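Side-chain contacts in tyrosine recombinase XerH (Helicobacter pylori, PDB 5JK0), which cuts and rejoins recombining DNA molecules as a site-specific tyrosine recombinase and takes part in chromosome segregation: residues N178-K183 against L302-N307; E186-I191 against R200-I205; L6-D11 against I20-R25. All blocks are in the same frame, centred on the assembly; numbering follows the deposited sequence.

Contact 1 (N178-K183 against L302-N307); sequences NEELEK and LRREKN. With nucleotides of chain G.
Glu180 and Arg304 form a two-nitrogen salt bridge in the catalytic domain of the tyrosine recombinase, tying helix 178-190 to the loop that precedes helix 309-324, on which lie His310 and Arg313, both predicted active-site residues. The guanidinium presents its NH1-NH2 end, one nitrogen to each carboxylate oxygen. NH2 of Arg304 reaches OE2 of Glu180 at 3.0 Å, almost straight at hydrogen (177°) and in the guanidinium plane. The partner bond, Arg304 NH1 to Glu180 OE1 at 3.1 Å, is more bent. Because the two planes stand 75° apart, both oxygens are met from above the carboxylate plane, so the pair is bidentate without being coplanar. The guanidinium is steadied by its own loop: with the arginine chain bent at chi3 (63°), NE turns back to Leu302 O at 2.9 Å. NH1 also makes a weak bond to His175 O, just before helix 178-190. Apolar contact flanks the charges, Leu302 CD2 lying 3.9 Å from Glu180 CG, while the CD1 branch of Leu302 rests against the backbone O of Glu180 at 3.4 Å. Further along, Asn307 braces the turn: its OD1 takes the Arg304 N-H at 2.9 Å, in the carbonyl plane on a lone pair, and its ND2 returns a bond to Arg304 O. That leaves the backbone N of Asn307 directed at OP2 of nucleotide DA24 of chain G (3.2 Å), so the loop held by the salt bridge also grips the DNA backbone. Around the contact, Leu302 and Asn307 rest on helix 286-300, Leu181 packs against helix 309-324, and Arg304 packs on Thr227 of the second subunit.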
loop_
_atom_site.group_PDB
_atom_site.type_symbol
_atom_site.label_atom_id
_atom_site.label_comp_id
_atom_site.label_asym_id
_atom_site.label_seq_id
_atom_site.Cartn_x
_atom_site.Cartn_y
_atom_site.Cartn_z
ATOM N N ASN D 178 21.825 25.635 -1.964
ATOM C CA ASN D 178 22.455 26.734 -2.687
ATOM C C ASN D 178 23.805 27.127 -2.087
ATOM O O ASN D 178 24.755 27.415 -2.815
ATOM C CB ASN D 178 21.525 27.948 -2.719
ATOM C CG ASN D 178 21.809 28.872 -3.889
ATOM O OD1 ASN D 178 22.923 28.909 -4.412
ATOM N ND2 ASN D 178 20.798 29.624 -4.308
ATOM N N GLU D 179 23.886 27.130 -0.760
ATOM C CA GLU D 179 25.118 27.503 -0.069
ATOM C C GLU D 179 26.199 26.439 -0.237
ATOM O O GLU D 179 27.374 26.758 -0.421
ATOM C CB GLU D 179 24.845 27.743 1.417
ATOM N N GLU D 180 25.794 25.174 -0.172
ATOM C CA GLU D 180 26.722 24.058 -0.326
ATOM C C GLU D 180 27.200 23.929 -1.770
ATOM O O GLU D 180 28.338 23.528 -2.022
ATOM C CB GLU D 180 26.070 22.753 0.137
ATOM C CG GLU D 180 25.837 22.672 1.639
ATOM C CD GLU D 180 24.991 21.476 2.041
ATOM O OE1 GLU D 180 24.311 20.903 1.164
ATOM O OE2 GLU D 180 25.007 21.111 3.236
ATOM N N LEU D 181 26.327 24.269 -2.714
ATOM C CA LEU D 181 26.679 24.251 -4.130
ATOM C C LEU D 181 27.746 25.297 -4.438
ATOM O O LEU D 181 28.621 25.078 -5.277
ATOM C CB LEU D 181 25.441 24.486 -4.998
ATOM C CG LEU D 181 24.538 23.280 -5.266
ATOM C CD1 LEU D 181 23.202 23.727 -5.840
ATOM C CD2 LEU D 181 25.220 22.302 -6.207
ATOM N N GLU D 182 27.665 26.435 -3.755
ATOM C CA GLU D 182 28.643 27.503 -3.926
ATOM C C GLU D 182 30.022 27.058 -3.454
ATOM O O GLU D 182 31.032 27.351 -4.094
ATOM C CB GLU D 182 28.204 28.758 -3.167
ATOM N N LYS D 183 30.056 26.343 -2.335
ATOM C CA LYS D 183 31.310 25.853 -1.773
ATOM C C LYS D 183 31.931 24.775 -2.656
ATOM O O LYS D 183 33.152 24.633 -2.711
ATOM C CB LYS D 183 31.087 25.310 -0.360
ATOM N N LEU D 302 31.800 18.088 2.259
ATOM C CA LEU D 302 30.379 17.924 1.974
ATOM C C LEU D 302 30.004 16.454 1.818
ATOM O O LEU D 302 28.956 16.129 1.258
ATOM C CB LEU D 302 29.997 18.698 0.710
ATOM C CG LEU D 302 30.167 20.218 0.748
ATOM C CD1 LEU D 302 29.872 20.824 -0.615
ATOM C CD2 LEU D 302 29.269 20.830 1.812
ATOM N N ARG D 303 30.866 15.571 2.314
ATOM C CA ARG D 303 30.664 14.129 2.194
ATOM C C ARG D 303 29.361 13.678 2.846
ATOM O O ARG D 303 29.058 14.057 3.976
ATOM C CB ARG D 303 31.843 13.375 2.811
ATOM C CG ARG D 303 31.719 11.865 2.727
ATOM C CD ARG D 303 32.981 11.173 3.214
ATOM N NE ARG D 303 32.899 9.726 3.053
ATOM C CZ ARG D 303 33.183 9.083 1.925
ATOM N NH1 ARG D 303 33.569 9.759 0.851
ATOM N NH2 ARG D 303 33.079 7.762 1.869
ATOM N N ARG D 304 28.593 12.865 2.126
ATOM C CA ARG D 304 27.305 12.398 2.623
ATOM C C ARG D 304 26.904 11.055 2.013
ATOM O O ARG D 304 27.759 10.283 1.581
ATOM C CB ARG D 304 26.225 13.448 2.353
ATOM C CG ARG D 304 26.221 13.992 0.936
ATOM C CD ARG D 304 25.471 15.311 0.871
ATOM N NE ARG D 304 26.115 16.336 1.688
ATOM C CZ ARG D 304 25.579 17.520 1.964
ATOM N NH1 ARG D 304 24.380 17.835 1.493
ATOM N NH2 ARG D 304 26.240 18.391 2.715
ATOM N N GLU D 305 25.601 10.790 1.983
ATOM C CA GLU D 305 25.075 9.492 1.562
ATOM C C GLU D 305 25.448 9.147 0.125
ATOM O O GLU D 305 25.776 8.001 -0.186
ATOM C CB GLU D 305 23.554 9.462 1.718
ATOM C CG GLU D 305 23.052 10.131 2.981
ATOM C CD GLU D 305 22.621 11.569 2.749
ATOM O OE1 GLU D 305 23.270 12.484 3.297
ATOM O OE2 GLU D 305 21.625 11.780 2.024
ATOM N N LYS D 306 25.386 10.144 -0.751
ATOM C CA LYS D 306 25.785 9.970 -2.142
ATOM C C LYS D 306 26.778 11.058 -2.527
ATOM O O LYS D 306 26.558 12.234 -2.242
ATOM C CB LYS D 306 24.567 10.005 -3.069
ATOM C CG LYS D 306 23.531 8.925 -2.788
ATOM C CD LYS D 306 24.089 7.534 -3.044
ATOM C CE LYS D 306 23.027 6.470 -2.814
ATOM N NZ LYS D 306 23.555 5.094 -3.029
ATOM N N ASN D 307 27.872 10.664 -3.171
ATOM C CA ASN D 307 28.930 11.609 -3.504
ATOM C C ASN D 307 29.321 11.572 -4.976
ATOM O O ASN D 307 30.485 11.773 -5.320
ATOM C CB ASN D 307 30.162 11.344 -2.635
ATOM C CG ASN D 307 29.833 11.309 -1.154
ATOM O OD1 ASN D 307 29.626 12.348 -0.528
ATOM N ND2 ASN D 307 29.791 10.109 -0.585
ATOM P P DA G 24 27.820 6.194 -3.536
ATOM O OP1 DA G 24 27.138 5.988 -2.240
ATOM O OP2 DA G 24 28.218 7.560 -3.939
ATOM O "O5'" DA G 24 29.115 5.252 -3.593
ATOM C "C5'" DA G 24 29.015 3.901 -3.162
ATOM C "C4'" DA G 24 30.216 3.079 -3.605
ATOM O "O4'" DA G 24 30.146 2.810 -5.031
ATOM C "C3'" DA G 24 31.594 3.717 -3.364
ATOM O "O3'" DA G 24 32.446 2.761 -2.755
ATOM C "C2'" DA G 24 32.072 4.041 -4.781
ATOM C "C1'" DA G 24 31.450 2.885 -5.538
ATOM N N9 DA G 24 31.406 3.059 -6.987
ATOM C C8 DA G 24 31.305 4.233 -7.683
ATOM N N7 DA G 24 31.296 4.075 -8.986
ATOM C C5 DA G 24 31.401 2.703 -9.156
ATOM C C6 DA G 24 31.449 1.887 -10.304
ATOM N N6 DA G 24 31.390 2.365 -11.551
ATOM N N1 DA G 24 31.554 0.554 -10.120
ATOM C C2 DA G 24 31.610 0.076 -8.872
ATOM N N3 DA G 24 31.579 0.741 -7.719
ATOM C C4 DA G 24 31.472 2.063 -7.934
#

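Contact 2 (E186-I191 against R200-I205); sequences ESIDKI and RNRLLI. With nucleotides of chain H.
Ile188 and Asp189 meet Arg202 through two different parts of its side chain. Its aliphatic stem lies against Ile188, with CG of Arg202 3.9 Å from the CG2 branch of Ile188 and CD of Arg202 3.6 Å from Ile188 O. A bend at chi3 (-59°) then carries the guanidinium across to Asp189, where Arg202 NH2 bonds to OD1 at 2.9 Å. This salt bridge uses a single nitrogen and is bent at hydrogen (137°): the two planes are nearly perpendicular, and the donor comes from above the carboxylate. Deeper between the helices, CD1 of Ile188 touches CG2 of Ile205 at 3.9 Å. Asp189 has a second charged partner, since its OD2 pairs with Lys206; the two cations, Arg202 and Lys206, would probably favour the ionised form of the carboxylate they share. On helix 198-211, Arg200 binds the phosphate of DG4 of chain H, NH2 reaching OP2 at 2.7 Å. Asn201 positions that guanidinium by receiving Arg200 NE at its OD1 (3.0 Å), and is itself held through ND2 by Tyr288. The short segments run antiparallel, 172° apart with axes 10.3 Å from each other, as in a helical hairpin; here it belongs to the largely helical catalytic domain of the phage integrase family.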
loop_
_atom_site.group_PDB
_atom_site.type_symbol
_atom_site.label_atom_id
_atom_site.label_comp_id
_atom_site.label_asym_id
_atom_site.label_seq_id
_atom_site.Cartn_x
_atom_site.Cartn_y
_atom_site.Cartn_z
ATOM N N GLU D 186 33.671 26.349 -5.774
ATOM C CA GLU D 186 34.952 26.920 -5.372
ATOM C C GLU D 186 36.026 25.843 -5.279
ATOM O O GLU D 186 37.169 26.051 -5.686
ATOM C CB GLU D 186 34.826 27.637 -4.026
ATOM C CG GLU D 186 33.871 28.815 -4.026
ATOM C CD GLU D 186 33.724 29.441 -2.652
ATOM O OE1 GLU D 186 32.882 30.351 -2.496
ATOM O OE2 GLU D 186 34.454 29.024 -1.728
ATOM N N SER D 187 35.643 24.689 -4.743
ATOM C CA SER D 187 36.579 23.598 -4.507
ATOM C C SER D 187 37.064 22.966 -5.809
ATOM O O SER D 187 38.135 22.362 -5.849
ATOM C CB SER D 187 35.934 22.535 -3.617
ATOM O OG SER D 187 35.516 23.095 -2.384
ATOM N N ILE D 188 36.273 23.108 -6.869
ATOM C CA ILE D 188 36.648 22.590 -8.180
ATOM C C ILE D 188 37.926 23.262 -8.677
ATOM O O ILE D 188 38.807 22.611 -9.239
ATOM C CB ILE D 188 35.522 22.797 -9.215
ATOM C CG1 ILE D 188 34.266 22.029 -8.798
ATOM C CG2 ILE D 188 35.970 22.355 -10.600
ATOM C CD1 ILE D 188 33.116 22.158 -9.776
ATOM N N ASP D 189 38.024 24.568 -8.450
ATOM C CA ASP D 189 39.180 25.342 -8.892
ATOM C C ASP D 189 40.294 25.358 -7.847
ATOM O O ASP D 189 41.461 25.562 -8.178
ATOM C CB ASP D 189 38.763 26.776 -9.224
ATOM C CG ASP D 189 37.680 26.838 -10.282
ATOM O OD1 ASP D 189 37.690 25.989 -11.196
ATOM O OD2 ASP D 189 36.817 27.738 -10.197
ATOM N N LYS D 190 39.929 25.141 -6.587
ATOM C CA LYS D 190 40.883 25.241 -5.486
ATOM C C LYS D 190 41.663 23.947 -5.255
ATOM O O LYS D 190 42.781 23.975 -4.742
ATOM C CB LYS D 190 40.160 25.643 -4.198
ATOM N N ILE D 191 41.072 22.817 -5.632
ATOM C CA ILE D 191 41.702 21.519 -5.411
ATOM C C ILE D 191 42.883 21.315 -6.362
ATOM O O ILE D 191 42.912 21.871 -7.462
ATOM C CB ILE D 191 40.682 20.364 -5.574
ATOM C CG1 ILE D 191 41.203 19.079 -4.924
ATOM C CG2 ILE D 191 40.327 20.148 -7.042
ATOM C CD1 ILE D 191 40.195 17.952 -4.909
ATOM N N ARG D 200 40.525 19.467 -18.497
ATOM C CA ARG D 200 39.486 18.538 -18.925
ATOM C C ARG D 200 38.488 18.232 -17.813
ATOM O O ARG D 200 37.277 18.283 -18.022
ATOM C CB ARG D 200 40.117 17.235 -19.421
ATOM C CG ARG D 200 39.115 16.184 -19.866
ATOM C CD ARG D 200 39.795 14.840 -20.050
ATOM N NE ARG D 200 40.346 14.341 -18.792
ATOM C CZ ARG D 200 41.159 13.295 -18.693
ATOM N NH1 ARG D 200 41.523 12.630 -19.781
ATOM N NH2 ARG D 200 41.610 12.915 -17.505
ATOM N N ASN D 201 39.006 17.911 -16.632
ATOM C CA ASN D 201 38.162 17.503 -15.515
ATOM C C ASN D 201 37.319 18.642 -14.953
ATOM O O ASN D 201 36.158 18.440 -14.600
ATOM C CB ASN D 201 39.017 16.893 -14.404
ATOM C CG ASN D 201 39.667 15.588 -14.822
ATOM O OD1 ASN D 201 39.689 15.244 -16.004
ATOM N ND2 ASN D 201 40.203 14.855 -13.853
ATOM N N ARG D 202 37.900 19.835 -14.868
ATOM C CA ARG D 202 37.162 20.991 -14.374
ATOM C C ARG D 202 35.994 21.324 -15.294
ATOM O O ARG D 202 34.884 21.575 -14.830
ATOM C CB ARG D 202 38.079 22.206 -14.229
ATOM C CG ARG D 202 38.988 22.154 -13.014
ATOM C CD ARG D 202 39.468 23.544 -12.635
ATOM N NE ARG D 202 40.201 24.186 -13.721
ATOM C CZ ARG D 202 40.517 25.476 -13.743
ATOM N NH1 ARG D 202 41.190 25.979 -14.770
ATOM N NH2 ARG D 202 40.161 26.266 -12.740
ATOM N N LEU D 203 36.248 21.316 -16.600
ATOM C CA LEU D 203 35.209 21.601 -17.583
ATOM C C LEU D 203 34.104 20.549 -17.542
ATOM O O LEU D 203 32.924 20.875 -17.650
ATOM C CB LEU D 203 35.808 21.679 -18.989
ATOM C CG LEU D 203 34.826 21.931 -20.136
ATOM C CD1 LEU D 203 34.084 23.245 -19.938
ATOM C CD2 LEU D 203 35.547 21.917 -21.474
ATOM N N LEU D 204 34.494 19.289 -17.376
ATOM C CA LEU D 204 33.543 18.181 -17.348
ATOM C C LEU D 204 32.579 18.283 -16.171
ATOM O O LEU D 204 31.365 18.151 -16.338
ATOM C CB LEU D 204 34.288 16.844 -17.295
ATOM C CG LEU D 204 33.434 15.584 -17.138
ATOM C CD1 LEU D 204 32.445 15.456 -18.286
ATOM C CD2 LEU D 204 34.312 14.346 -17.047
ATOM N N ILE D 205 33.125 18.518 -14.984
ATOM C CA ILE D 205 32.328 18.559 -13.762
ATOM C C ILE D 205 31.437 19.799 -13.702
ATOM O O ILE D 205 30.283 19.716 -13.285
ATOM C CB ILE D 205 33.232 18.506 -12.511
ATOM C CG1 ILE D 205 34.032 17.202 -12.498
ATOM C CG2 ILE D 205 32.406 18.626 -11.239
ATOM C CD1 ILE D 205 34.878 17.009 -11.261
ATOM P P DG H 4 43.148 9.274 -17.928
ATOM O OP1 DG H 4 43.051 8.529 -19.202
ATOM O OP2 DG H 4 43.111 10.754 -17.940
ATOM O "O5'" DG H 4 42.005 8.762 -16.927
ATOM C "C5'" DG H 4 41.103 7.727 -17.321
ATOM C "C4'" DG H 4 41.759 6.359 -17.232
ATOM O "O4'" DG H 4 42.469 6.239 -15.981
ATOM C "C3'" DG H 4 40.797 5.188 -17.232
ATOM O "O3'" DG H 4 40.454 4.834 -18.565
ATOM C "C2'" DG H 4 41.616 4.089 -16.556
ATOM C "C1'" DG H 4 42.533 4.875 -15.605
ATOM N N9 DG H 4 42.165 4.758 -14.194
ATOM C C8 DG H 4 41.912 5.787 -13.318
ATOM N N7 DG H 4 41.613 5.384 -12.114
ATOM C C5 DG H 4 41.672 3.998 -12.193
ATOM C C6 DG H 4 41.443 3.018 -11.197
ATOM O O6 DG H 4 41.130 3.188 -10.011
ATOM N N1 DG H 4 41.608 1.728 -11.696
ATOM C C2 DG H 4 41.951 1.424 -12.992
ATOM N N2 DG H 4 42.062 0.120 -13.286
ATOM N N3 DG H 4 42.171 2.332 -13.934
ATOM C C4 DG H 4 42.013 3.595 -13.466
#

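Contact 3 (L6-D11 against I20-R25); sequences LEELKD and IGRFLR
Glu8 and Arg22 reach each other by extending in full: in both, CG stands anti to the carbonyl carbon (chi1 -69° in each), and beyond it the glutamate chain runs straight, as does the arginine chain from CG to NE. The meeting is a salt bridge between the N-terminal loop and helix 12-30, in the SAM-like N-terminal domain that also includes the core-binding region. One nitrogen carries it. Arg22 NH2 lies 3.1 Å from Glu8 OE2, with an angle of 171° at hydrogen. The oxygen sits at the guanidinium edge, in its plane, and receives the donor nearly along its C-O axis, although the carboxylate as a whole is turned 51° from the guanidinium plane. Such a single straight bond between two long side chains leaves the aliphatic parts apart, and the segments bury just 55 Å² between them.

Neighbouring groups set both ends in place. Trp19 forms a cation-pi interaction with Arg22 and gives its indole NE1 to Leu6 O, so one side chain of helix 12-30 serves both the loop and the arginine. Asn15 OD1 accepts the backbone N of Leu9 and, weakly, that of Glu8, tying the loop to the first turns of helix 12-30. Glu8 itself is exposed, whereas Arg22 is partly sheltered, and water completes the ion pair: it donates to Glu8 OE2 at 2.9 Å and accepts from Arg22 NH1 at 3.1 Å.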
loop_
_atom_site.group_PDB
_atom_site.type_symbol
_atom_site.label_atom_id
_atom_site.label_comp_id
_atom_site.label_asym_id
_atom_site.label_seq_id
_atom_site.Cartn_x
_atom_site.Cartn_y
_atom_site.Cartn_z
ATOM N N LEU D 6 11.586 -29.333 -23.217
ATOM C CA LEU D 6 11.999 -28.891 -21.889
ATOM C C LEU D 6 13.260 -29.615 -21.429
ATOM O O LEU D 6 14.223 -28.988 -20.985
ATOM C CB LEU D 6 10.878 -29.111 -20.873
ATOM C CG LEU D 6 11.192 -28.643 -19.449
ATOM C CD1 LEU D 6 11.295 -27.127 -19.394
ATOM C CD2 LEU D 6 10.152 -29.150 -18.461
ATOM N N GLU D 7 13.247 -30.938 -21.545
ATOM C CA GLU D 7 14.355 -31.761 -21.078
ATOM C C GLU D 7 14.951 -32.581 -22.216
ATOM O O GLU D 7 14.361 -33.567 -22.655
ATOM C CB GLU D 7 13.890 -32.679 -19.947
ATOM C CG GLU D 7 13.286 -31.934 -18.766
ATOM C CD GLU D 7 12.688 -32.865 -17.729
ATOM O OE1 GLU D 7 13.285 -33.004 -16.639
ATOM O OE2 GLU D 7 11.620 -33.454 -18.003
ATOM N N GLU D 8 16.121 -32.166 -22.691
ATOM C CA GLU D 8 16.787 -32.844 -23.798
ATOM C C GLU D 8 17.974 -33.677 -23.325
ATOM O O GLU D 8 18.460 -34.546 -24.051
ATOM C CB GLU D 8 17.253 -31.829 -24.844
ATOM C CG GLU D 8 16.124 -31.157 -25.607
ATOM C CD GLU D 8 16.628 -30.147 -26.621
ATOM O OE1 GLU D 8 16.401 -30.353 -27.832
ATOM O OE2 GLU D 8 17.250 -29.145 -26.208
ATOM N N LEU D 9 18.437 -33.410 -22.109
ATOM C CA LEU D 9 19.597 -34.105 -21.562
ATOM C C LEU D 9 19.216 -34.978 -20.369
ATOM O O LEU D 9 18.117 -34.862 -19.828
ATOM C CB LEU D 9 20.673 -33.100 -21.149
ATOM C CG LEU D 9 21.112 -32.094 -22.216
ATOM C CD1 LEU D 9 22.105 -31.097 -21.638
ATOM C CD2 LEU D 9 21.703 -32.812 -23.420
ATOM N N LYS D 10 20.132 -35.853 -19.964
ATOM C CA LYS D 10 19.912 -36.706 -18.803
ATOM C C LYS D 10 20.244 -35.958 -17.516
ATOM O O LYS D 10 19.721 -36.276 -16.448
ATOM C CB LYS D 10 20.749 -37.982 -18.904
ATOM N N ASP D 11 21.113 -34.960 -17.630
ATOM C CA ASP D 11 21.510 -34.147 -16.488
ATOM C C ASP D 11 20.657 -32.884 -16.415
ATOM O O ASP D 11 20.761 -32.011 -17.277
ATOM C CB ASP D 11 22.996 -33.785 -16.579
ATOM C CG ASP D 11 23.568 -33.304 -15.255
ATOM O OD1 ASP D 11 22.814 -32.742 -14.434
ATOM O OD2 ASP D 11 24.784 -33.489 -15.038
ATOM N N ILE D 20 19.270 -21.235 -19.598
ATOM C CA ILE D 20 19.823 -19.964 -19.138
ATOM C C ILE D 20 20.605 -19.285 -20.260
ATOM O O ILE D 20 20.481 -18.079 -20.474
ATOM C CB ILE D 20 20.738 -20.151 -17.909
ATOM C CG1 ILE D 20 19.920 -20.606 -16.700
ATOM C CG2 ILE D 20 21.467 -18.856 -17.580
ATOM C CD1 ILE D 20 20.744 -20.796 -15.446
ATOM N N GLY D 21 21.400 -20.071 -20.979
ATOM C CA GLY D 21 22.169 -19.562 -22.098
ATOM C C GLY D 21 21.285 -19.013 -23.202
ATOM O O GLY D 21 21.589 -17.979 -23.795
ATOM N N ARG D 22 20.186 -19.710 -23.477
ATOM C CA ARG D 22 19.228 -19.269 -24.484
ATOM C C ARG D 22 18.552 -17.967 -24.068
ATOM O O ARG D 22 18.356 -17.068 -24.887
ATOM C CB ARG D 22 18.171 -20.347 -24.730
ATOM C CG ARG D 22 18.696 -21.587 -25.432
ATOM C CD ARG D 22 17.703 -22.733 -25.326
ATOM N NE ARG D 22 18.162 -23.927 -26.028
ATOM C CZ ARG D 22 17.701 -25.152 -25.794
ATOM N NH1 ARG D 22 16.773 -25.345 -24.866
ATOM N NH2 ARG D 22 18.172 -26.184 -26.480
ATOM N N PHE D 23 18.197 -17.874 -22.791
ATOM C CA PHE D 23 17.534 -16.687 -22.263
ATOM C C PHE D 23 18.448 -15.466 -22.298
ATOM O O PHE D 23 18.034 -14.385 -22.712
ATOM C CB PHE D 23 17.051 -16.936 -20.833
ATOM C CG PHE D 23 16.481 -15.716 -20.165
ATOM C CD1 PHE D 23 15.256 -15.206 -20.558
ATOM C CD2 PHE D 23 17.166 -15.087 -19.139
ATOM C CE1 PHE D 23 14.724 -14.087 -19.942
ATOM C CE2 PHE D 23 16.641 -13.966 -18.520
ATOM C CZ PHE D 23 15.417 -13.467 -18.922
ATOM N N LEU D 24 19.693 -15.649 -21.868
ATOM C CA LEU D 24 20.649 -14.549 -21.815
ATOM C C LEU D 24 21.005 -14.040 -23.209
ATOM O O LEU D 24 21.290 -12.856 -23.386
ATOM C CB LEU D 24 21.915 -14.977 -21.070
ATOM C CG LEU D 24 21.757 -15.176 -19.560
ATOM C CD1 LEU D 24 23.053 -15.667 -18.937
ATOM C CD2 LEU D 24 21.296 -13.884 -18.900
ATOM N N ARG D 25 20.988 -14.930 -24.198
ATOM C CA ARG D 25 21.248 -14.519 -25.573
ATOM C C ARG D 25 20.082 -13.699 -26.105
ATOM O O ARG D 25 20.274 -12.737 -26.847
ATOM C CB ARG D 25 21.493 -15.727 -26.480
ATOM C CG ARG D 25 21.967 -15.341 -27.878
ATOM C CD ARG D 25 21.999 -16.530 -28.821
ATOM N NE ARG D 25 22.650 -16.198 -30.086
ATOM C CZ ARG D 25 22.037 -15.626 -31.118
ATOM N NH1 ARG D 25 22.712 -15.362 -32.229
ATOM N NH2 ARG D 25 20.751 -15.315 -31.040
HETATM O O HOH W 1 16.246 -28.154 -23.728
#

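How the contacts relate
Each contact includes an arginine-carboxylate salt bridge, but the surroundings differ. Contacts 1 and 2 share helix 178-190, use successive parts of it, and have centres about 14 Å apart in the catalytic domain. Both are partly buried, and in each the non-shared segment also binds a DNA phosphate. Contact 3 lies about 50 Å from contact 1 and 51 Å from contact 2, centre to centre, on the opposite side of the chain's centre. Chemistry follows place: the two pairs that join elements of the catalytic domain come with apolar touches alongside the charges, whereas the surface pair of the N-terminal domain has water instead.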